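Local coordinates for DUF1993 domain-containing protein (Shewanella denitrificans, PDB 2OQM) that is of unknown function but belongs to the DinB-like, largely helical DUF1993 family and probably acts as a dimer of two identical subunits, at residues R61-Q72 with F160-H171. Residues are numbered along the deposited sequence; the frame is centred on the assembly and turned at random.
With FMT (formic acid), chain I; EDO (1,2-ethanediol), chain T.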
ATOM      1  N   ARG A  61      14.857 -13.095  -1.212  1.00 22.35           N
ATOM      2  CA  ARG A  61      14.634 -11.772  -1.767  1.00 22.60           C
ATOM      3  C   ARG A  61      14.184 -11.873  -3.225  1.00 22.59           C
ATOM      4  O   ARG A  61      14.361 -12.912  -3.852  1.00 22.51           O
ATOM      5  CB  ARG A  61      15.892 -10.960  -1.717  1.00 23.18           C
ATOM      6  CG  ARG A  61      17.017 -11.543  -2.531  1.00 22.17           C
ATOM      7  CD  ARG A  61      18.307 -10.845  -2.216  1.00 27.97           C
ATOM      8  NE  ARG A  61      18.936 -11.309  -1.003  1.00 26.48           N
ATOM      9  CZ  ARG A  61      19.426 -10.532  -0.057  1.00 28.57           C
ATOM     10  NH1 ARG A  61      19.305  -9.218  -0.117  1.00 30.43           N
ATOM     11  NH2 ARG A  61      20.019 -11.095   0.953  1.00 28.43           N
ATOM     12  N   LEU A  62      13.617 -10.790  -3.739  1.00 23.62           N
ATOM     13  CA  LEU A  62      13.101 -10.746  -5.139  1.00 22.42           C
ATOM     14  C   LEU A  62      14.137 -10.285  -6.158  1.00 24.18           C
ATOM     15  O   LEU A  62      13.963 -10.488  -7.334  1.00 21.66           O
ATOM     16  CB  LEU A  62      11.896  -9.843  -5.241  1.00 24.93           C
ATOM     17  CG  LEU A  62      10.675 -10.315  -4.458  1.00 24.68           C
ATOM     18  CD1 LEU A  62       9.558  -9.299  -4.693  1.00 21.25           C
ATOM     19  CD2 LEU A  62      10.323 -11.780  -4.845  1.00 24.43           C
ATOM     20  N   ALA A  63      15.227  -9.696  -5.684  1.00 22.52           N
ATOM     21  CA  ALA A  63      16.319  -9.238  -6.547  1.00 24.22           C
ATOM     22  C   ALA A  63      17.565  -9.163  -5.738  1.00 21.24           C
ATOM     23  O   ALA A  63      17.515  -8.884  -4.520  1.00 21.40           O
ATOM     24  CB  ALA A  63      16.028  -7.881  -7.202  1.00 24.08           C
ATOM     25  N   ALA A  64      18.691  -9.361  -6.393  1.00 22.85           N
ATOM     26  CA  ALA A  64      19.967  -9.474  -5.678  1.00 21.12           C
ATOM     27  C   ALA A  64      20.364  -8.219  -4.871  1.00 23.07           C
ATOM     28  O   ALA A  64      21.012  -8.316  -3.828  1.00 24.26           O
ATOM     29  CB  ALA A  64      21.121  -9.835  -6.687  1.00 22.58           C
ATOM     30  N   ASP A  65      19.948  -7.049  -5.358  1.00 24.08           N
ATOM     31  CA  ASP A  65      20.193  -5.769  -4.677  1.00 24.35           C
ATOM     32  C   ASP A  65      18.969  -5.221  -3.962  1.00 26.98           C
ATOM     33  O   ASP A  65      18.902  -4.015  -3.732  1.00 26.63           O
ATOM     34  CB  ASP A  65      20.765  -4.732  -5.670  1.00 28.38           C
ATOM     35  CG  ASP A  65      19.796  -4.368  -6.751  1.00 30.56           C
ATOM     36  OD1 ASP A  65      18.720  -4.972  -6.766  1.00 31.73           O
ATOM     37  OD2 ASP A  65      20.097  -3.449  -7.556  1.00 34.75           O
ATOM     38  N   GLN A  66      17.976  -6.084  -3.661  1.00 24.92           N
ATOM     39  CA  GLN A  66      16.820  -5.711  -2.844  1.00 22.94           C
ATOM     40  C   GLN A  66      16.895  -6.387  -1.471  1.00 24.59           C
ATOM     41  O   GLN A  66      17.388  -7.505  -1.346  1.00 24.53           O
ATOM     42  CB  GLN A  66      15.492  -6.032  -3.546  1.00 26.46           C
ATOM     43  CG  GLN A  66      14.341  -5.369  -2.820  1.00 27.91           C
ATOM     44  CD  GLN A  66      13.015  -5.401  -3.576  1.00 30.51           C
ATOM     45  OE1 GLN A  66      12.462  -4.362  -3.911  1.00 34.73           O
ATOM     46  NE2 GLN A  66      12.495  -6.552  -3.775  1.00 25.69           N
ATOM     47  N   PHE A  67      16.473  -5.668  -0.433  1.00 24.18           N
ATOM     48  CA  PHE A  67      16.464  -6.189   0.967  1.00 24.73           C
ATOM     49  C   PHE A  67      15.710  -7.501   1.071  1.00 24.60           C
ATOM     50  O   PHE A  67      14.711  -7.681   0.430  1.00 23.34           O
ATOM     51  CB  PHE A  67      15.783  -5.193   1.883  1.00 26.28           C
ATOM     52  CG  PHE A  67      16.570  -3.956   2.155  1.00 29.55           C
ATOM     53  CD1 PHE A  67      17.832  -4.023   2.636  1.00 33.53           C
ATOM     54  CD2 PHE A  67      15.982  -2.707   1.987  1.00 35.91           C
ATOM     55  CE1 PHE A  67      18.524  -2.884   2.926  1.00 39.95           C
ATOM     56  CE2 PHE A  67      16.691  -1.546   2.312  1.00 35.44           C
ATOM     57  CZ  PHE A  67      17.933  -1.644   2.760  1.00 34.81           C
ATOM     58  N   ASN A  68      16.216  -8.413   1.895  1.00 23.31           N
ATOM     59  CA  ASN A  68      15.615  -9.709   2.061  1.00 22.79           C
ATOM     60  C   ASN A  68      14.386  -9.683   3.002  1.00 22.20           C
ATOM     61  O   ASN A  68      13.942  -8.615   3.428  1.00 24.42           O
ATOM     62  CB  ASN A  68      16.645 -10.727   2.503  1.00 21.00           C
ATOM     63  CG  ASN A  68      17.151 -10.466   3.922  1.00 24.87           C
ATOM     64  OD1 ASN A  68      16.576  -9.668   4.665  1.00 23.95           O
ATOM     65  ND2 ASN A  68      18.206 -11.181   4.305  1.00 25.12           N
ATOM     66  N   LEU A  69      13.793 -10.841   3.244  1.00 23.74           N
ATOM     67  CA  LEU A  69      12.517 -10.905   3.938  1.00 23.56           C
ATOM     68  C   LEU A  69      12.612 -10.347   5.363  1.00 24.52           C
ATOM     69  O   LEU A  69      11.748  -9.619   5.792  1.00 23.03           O
ATOM     70  CB  LEU A  69      11.946 -12.342   3.918  1.00 23.88           C
ATOM     71  CG  LEU A  69      10.618 -12.614   4.637  1.00 26.32           C
ATOM     72  CD1 LEU A  69       9.483 -11.727   4.030  1.00 25.43           C
ATOM     73  CD2 LEU A  69      10.297 -14.096   4.481  1.00 24.99           C
ATOM     74  N   ILE A  70      13.681 -10.694   6.077  1.00 21.77           N
ATOM     75  CA  ILE A  70      13.907 -10.189   7.436  1.00 22.80           C
ATOM     76  C   ILE A  70      13.857  -8.649   7.397  1.00 24.49           C
ATOM     77  O   ILE A  70      13.178  -7.994   8.192  1.00 23.69           O
ATOM     78  CB  ILE A  70      15.253 -10.633   7.956  1.00 24.82           C
ATOM     79  CG1 ILE A  70      15.258 -12.121   8.296  1.00 27.30           C
ATOM     80  CG2 ILE A  70      15.609  -9.802   9.225  1.00 26.00           C
ATOM     81  CD1 ILE A  70      16.684 -12.791   8.352  1.00 25.31           C
ATOM     82  N   ARG A  71      14.528  -8.079   6.410  1.00 25.08           N
ATOM     83  CA  ARG A  71      14.606  -6.634   6.292  1.00 23.18           C
ATOM     84  C   ARG A  71      13.297  -5.982   5.939  1.00 23.33           C
ATOM     85  O   ARG A  71      12.933  -4.951   6.476  1.00 23.56           O
ATOM     86  CB  ARG A  71      15.684  -6.219   5.269  1.00 27.39           C
ATOM     87  CG  ARG A  71      17.082  -6.492   5.679  1.00 32.91           C
ATOM     88  CD  ARG A  71      17.573  -5.535   6.755  1.00 44.77           C
ATOM     89  NE  ARG A  71      17.769  -4.154   6.331  1.00 53.33           N
ATOM     90  CZ  ARG A  71      17.203  -3.068   6.886  1.00 54.60           C
ATOM     91  NH1 ARG A  71      16.353  -3.169   7.916  1.00 53.21           N
ATOM     92  NH2 ARG A  71      17.513  -1.847   6.416  1.00 50.10           N
ATOM     93  N   GLN A  72      12.534  -6.593   5.048  1.00 24.21           N
ATOM     94  CA  GLN A  72      11.227  -6.083   4.721  1.00 25.16           C
ATOM     95  C   GLN A  72      10.364  -5.977   5.972  1.00 26.41           C
ATOM     96  O   GLN A  72       9.611  -5.003   6.094  1.00 26.54           O
ATOM     97  CB  GLN A  72      10.502  -6.980   3.702  1.00 24.23           C
ATOM     98  CG  GLN A  72      11.134  -7.149   2.325  1.00 27.57           C
ATOM     99  CD  GLN A  72      11.278  -5.816   1.622  1.00 27.46           C
ATOM    100  OE1 GLN A  72      10.398  -4.970   1.736  1.00 28.08           O
ATOM    101  NE2 GLN A  72      12.378  -5.620   0.889  1.00 27.60           N
ATOM    102  N   PHE A 160       4.031  -1.202   0.620  1.00 21.23           N
ATOM    103  CA  PHE A 160       5.160  -1.661  -0.169  1.00 24.21           C
ATOM    104  C   PHE A 160       5.927  -2.788   0.533  1.00 21.01           C
ATOM    105  O   PHE A 160       6.188  -3.842  -0.063  1.00 23.68           O
ATOM    106  CB  PHE A 160       6.126  -0.519  -0.445  1.00 20.99           C
ATOM    107  CG  PHE A 160       7.291  -0.931  -1.331  1.00 22.98           C
ATOM    108  CD1 PHE A 160       8.449  -1.482  -0.765  1.00 24.16           C
ATOM    109  CD2 PHE A 160       7.257  -0.791  -2.695  1.00 21.77           C
ATOM    110  CE1 PHE A 160       9.534  -1.906  -1.547  1.00 25.59           C
ATOM    111  CE2 PHE A 160       8.352  -1.216  -3.487  1.00 24.67           C
ATOM    112  CZ  PHE A 160       9.502  -1.779  -2.867  1.00 28.91           C
ATOM    113  N   HIS A 161       6.324  -2.564   1.782  1.00 24.38           N
ATOM    114  CA  HIS A 161       7.152  -3.542   2.421  1.00 23.48           C
ATOM    115  C   HIS A 161       6.411  -4.805   2.888  1.00 22.22           C
ATOM    116  O   HIS A 161       6.974  -5.908   2.789  1.00 23.93           O
ATOM    117  CB  HIS A 161       7.973  -2.890   3.502  1.00 22.82           C
ATOM    118  CG  HIS A 161       8.968  -1.915   2.958  1.00 23.51           C
ATOM    119  ND1 HIS A 161      10.149  -2.331   2.375  1.00 24.84           N
ATOM    120  CD2 HIS A 161       8.928  -0.565   2.826  1.00 25.26           C
ATOM    121  CE1 HIS A 161      10.815  -1.263   1.956  1.00 26.54           C
ATOM    122  NE2 HIS A 161      10.100  -0.183   2.219  1.00 25.28           N
ATOM    123  N   ILE A 162       5.164  -4.668   3.322  1.00 22.65           N
ATOM    124  CA  ILE A 162       4.331  -5.829   3.593  1.00 23.13           C
ATOM    125  C   ILE A 162       4.029  -6.641   2.307  1.00 22.74           C
ATOM    126  O   ILE A 162       4.151  -7.872   2.278  1.00 22.84           O
ATOM    127  CB  ILE A 162       3.042  -5.470   4.331  1.00 23.60           C
ATOM    128  CG1 ILE A 162       3.323  -4.912   5.750  1.00 25.35           C
ATOM    129  CG2 ILE A 162       2.151  -6.723   4.464  1.00 19.90           C
ATOM    130  CD1 ILE A 162       2.080  -4.652   6.609  1.00 24.38           C
ATOM    131  N   THR A 163       3.689  -5.970   1.221  1.00 21.11           N
ATOM    132  CA  THR A 163       3.502  -6.656  -0.053  1.00 22.27           C
ATOM    133  C   THR A 163       4.764  -7.354  -0.564  1.00 23.89           C
ATOM    134  O   THR A 163       4.670  -8.415  -1.143  1.00 23.34           O
ATOM    135  CB  THR A 163       2.858  -5.744  -1.128  1.00 24.03           C
ATOM    136  OG1 THR A 163       1.629  -5.218  -0.599  1.00 24.13           O
ATOM    137  CG2 THR A 163       2.507  -6.513  -2.426  1.00 21.38           C
ATOM    138  N   THR A 164       5.922  -6.746  -0.391  1.00 22.32           N
ATOM    139  CA  THR A 164       7.156  -7.323  -0.857  1.00 22.74           C
ATOM    140  C   THR A 164       7.482  -8.527   0.005  1.00 22.86           C
ATOM    141  O   THR A 164       7.918  -9.521  -0.521  1.00 22.76           O
ATOM    142  CB  THR A 164       8.304  -6.294  -0.813  1.00 25.26           C
ATOM    143  OG1 THR A 164       7.964  -5.185  -1.648  1.00 23.83           O
ATOM    144  CG2 THR A 164       9.626  -6.919  -1.334  1.00 24.60           C
ATOM    145  N   ALA A 165       7.220  -8.467   1.322  1.00 24.48           N
ATOM    146  CA  ALA A 165       7.394  -9.630   2.207  1.00 22.19           C
ATOM    147  C   ALA A 165       6.493 -10.767   1.726  1.00 22.58           C
ATOM    148  O   ALA A 165       6.923 -11.907   1.614  1.00 22.03           O
ATOM    149  CB  ALA A 165       7.058  -9.265   3.647  1.00 21.57           C
ATOM    150  N   TYR A 166       5.234 -10.436   1.453  1.00 21.82           N
ATOM    151  CA  TYR A 166       4.305 -11.387   0.924  1.00 20.46           C
ATOM    152  C   TYR A 166       4.802 -12.016  -0.373  1.00 23.00           C
ATOM    153  O   TYR A 166       4.757 -13.220  -0.541  1.00 21.20           O
ATOM    154  CB  TYR A 166       2.989 -10.676   0.722  1.00 21.69           C
ATOM    155  CG  TYR A 166       1.859 -11.421   0.077  1.00 24.43           C
ATOM    156  CD1 TYR A 166       1.847 -11.660  -1.304  1.00 25.86           C
ATOM    157  CD2 TYR A 166       0.713 -11.828   0.839  1.00 24.13           C
ATOM    158  CE1 TYR A 166       0.804 -12.362  -1.883  1.00 21.73           C
ATOM    159  CE2 TYR A 166      -0.342 -12.447   0.239  1.00 26.74           C
ATOM    160  CZ  TYR A 166      -0.310 -12.702  -1.116  1.00 26.07           C
ATOM    161  OH  TYR A 166      -1.403 -13.300  -1.701  1.00 27.12           O
ATOM    162  N   GLY A 167       5.273 -11.184  -1.305  1.00 22.52           N
ATOM    163  CA  GLY A 167       5.803 -11.641  -2.582  1.00 19.50           C
ATOM    164  C   GLY A 167       6.984 -12.597  -2.480  1.00 19.66           C
ATOM    165  O   GLY A 167       7.087 -13.579  -3.200  1.00 20.44           O
ATOM    166  N   ILE A 168       7.898 -12.298  -1.559  1.00 22.51           N
ATOM    167  CA  ILE A 168       9.013 -13.195  -1.324  1.00 19.34           C
ATOM    168  C   ILE A 168       8.484 -14.581  -0.945  1.00 22.73           C
ATOM    169  O   ILE A 168       8.963 -15.588  -1.470  1.00 21.82           O
ATOM    170  CB  ILE A 168      10.020 -12.654  -0.255  1.00 22.21           C
ATOM    171  CG1 ILE A 168      10.719 -11.397  -0.779  1.00 23.99           C
ATOM    172  CG2 ILE A 168      11.095 -13.710   0.044  1.00 17.77           C
ATOM    173  CD1 ILE A 168      11.482 -10.606   0.283  1.00 19.57           C
ATOM    174  N   LEU A 169       7.522 -14.638  -0.022  1.00 21.44           N
ATOM    175  CA  LEU A 169       7.018 -15.920   0.462  1.00 20.93           C
ATOM    176  C   LEU A 169       6.281 -16.640  -0.636  1.00 21.35           C
ATOM    177  O   LEU A 169       6.478 -17.819  -0.880  1.00 23.06           O
ATOM    178  CB  LEU A 169       6.122 -15.719   1.657  1.00 21.74           C
ATOM    179  CG  LEU A 169       6.904 -15.268   2.889  1.00 21.02           C
ATOM    180  CD1 LEU A 169       5.898 -14.779   3.972  1.00 21.55           C
ATOM    181  CD2 LEU A 169       7.783 -16.455   3.358  1.00 23.99           C
ATOM    182  N   ARG A 170       5.449 -15.904  -1.324  1.00 22.26           N
ATOM    183  CA  ARG A 170       4.669 -16.451  -2.429  0.50 21.21           C
ATOM    184  C   ARG A 170       5.565 -17.033  -3.530  1.00 21.87           C
ATOM    185  O   ARG A 170       5.351 -18.145  -4.029  1.00 21.49           O
ATOM    186  CB  ARG A 170       3.792 -15.331  -2.980  0.50 24.29           C
ATOM    187  CG  ARG A 170       2.743 -15.751  -3.952  0.50 26.99           C
ATOM    188  CD  ARG A 170       1.729 -16.706  -3.351  0.50 31.22           C
ATOM    189  NE  ARG A 170       0.831 -17.204  -4.381  0.50 29.59           N
ATOM    190  CZ  ARG A 170      -0.294 -16.601  -4.761  0.50 29.01           C
ATOM    191  NH1 ARG A 170      -0.711 -15.482  -4.191  0.50 31.34           N
ATOM    192  NH2 ARG A 170      -1.032 -17.139  -5.723  0.50 38.57           N
ATOM    193  N   HIS A 171       6.610 -16.304  -3.872  1.00 23.67           N
ATOM    194  CA  HIS A 171       7.593 -16.713  -4.866  1.00 21.86           C
ATOM    195  C   HIS A 171       8.265 -18.022  -4.493  1.00 21.44           C
ATOM    196  O   HIS A 171       8.600 -18.819  -5.358  1.00 22.36           O
ATOM    197  CB  HIS A 171       8.611 -15.555  -5.030  1.00 22.37           C
ATOM    198  CG  HIS A 171       9.754 -15.835  -5.961  1.00 20.81           C
ATOM    199  ND1 HIS A 171       9.590 -15.983  -7.315  1.00 22.62           N
ATOM    200  CD2 HIS A 171      11.091 -15.910  -5.732  1.00 26.04           C
ATOM    201  CE1 HIS A 171      10.772 -16.196  -7.881  1.00 24.51           C
ATOM    202  NE2 HIS A 171      11.703 -16.166  -6.940  1.00 22.12           N
TER
HETATM  203  C   FMT I 178      19.900 -15.015  -0.862  1.00 44.74           C
HETATM  204  O1  FMT I 178      20.751 -14.635  -0.040  1.00 47.01           O
HETATM  205  O2  FMT I 178      18.818 -14.427  -1.043  1.00 40.65           O
HETATM  206  C1  EDO T 176       8.022 -19.075 -10.293  1.00 29.32           C
HETATM  207  O1  EDO T 176       7.368 -17.860 -10.627  1.00 35.65           O
HETATM  208  C2  EDO T 176       8.603 -19.047  -8.862  1.00 33.58           C
HETATM  209  O2  EDO T 176       7.631 -19.478  -7.881  1.00 29.49           O
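Q72 drops as a knob into a hole formed by H161, T164, A165 and I168, joining the first turn of helix 69-87 to helix 146-172 in the helical bundle of this DinB family member. The contact is a worked example of a buried glutamine whose carbonyl and amino ends both find partners. H161 ND1 donates to Q72 OE1 at 2.7 Å, the acceptor lying near the imidazole plane and the amide turned 18° from the ring. Q72 NE2 donates almost straight (170°) to F67 O, tying the loop back to the helix. The bend at chi2 (-59°) brings the amide carbon Q72 CD to 3.6 Å from the methyl T164 CG2. With an alanine here, H161 ND1 and F67 O would probably lose these partners, and a gap would open beside T164. One turn back, L69 CD1 presses to 3.5 Å from A165 CB, closer than usual van der Waals contact, while L69 CD2 meets L169 CD2; helix 13-50 adds F40 against L69 and I39 against L169. I168 CD1 packs against the backbone of L69, and I168 CG1 touches L62 CG. The solvent-facing loop is looser: A63, A64 and D65 stand off from the helix, Q66 returns to it with NE2 3.8 Å from T164 CG2, and D65 forms a salt bridge with R170 of the second subunit. R61 grips the loop internally through NH1 to Q66 O, its guanidinium covered on one face by N68 CB, while R61 NE donates to a formic acid oxygen, FMT O2, at 3.1 Å.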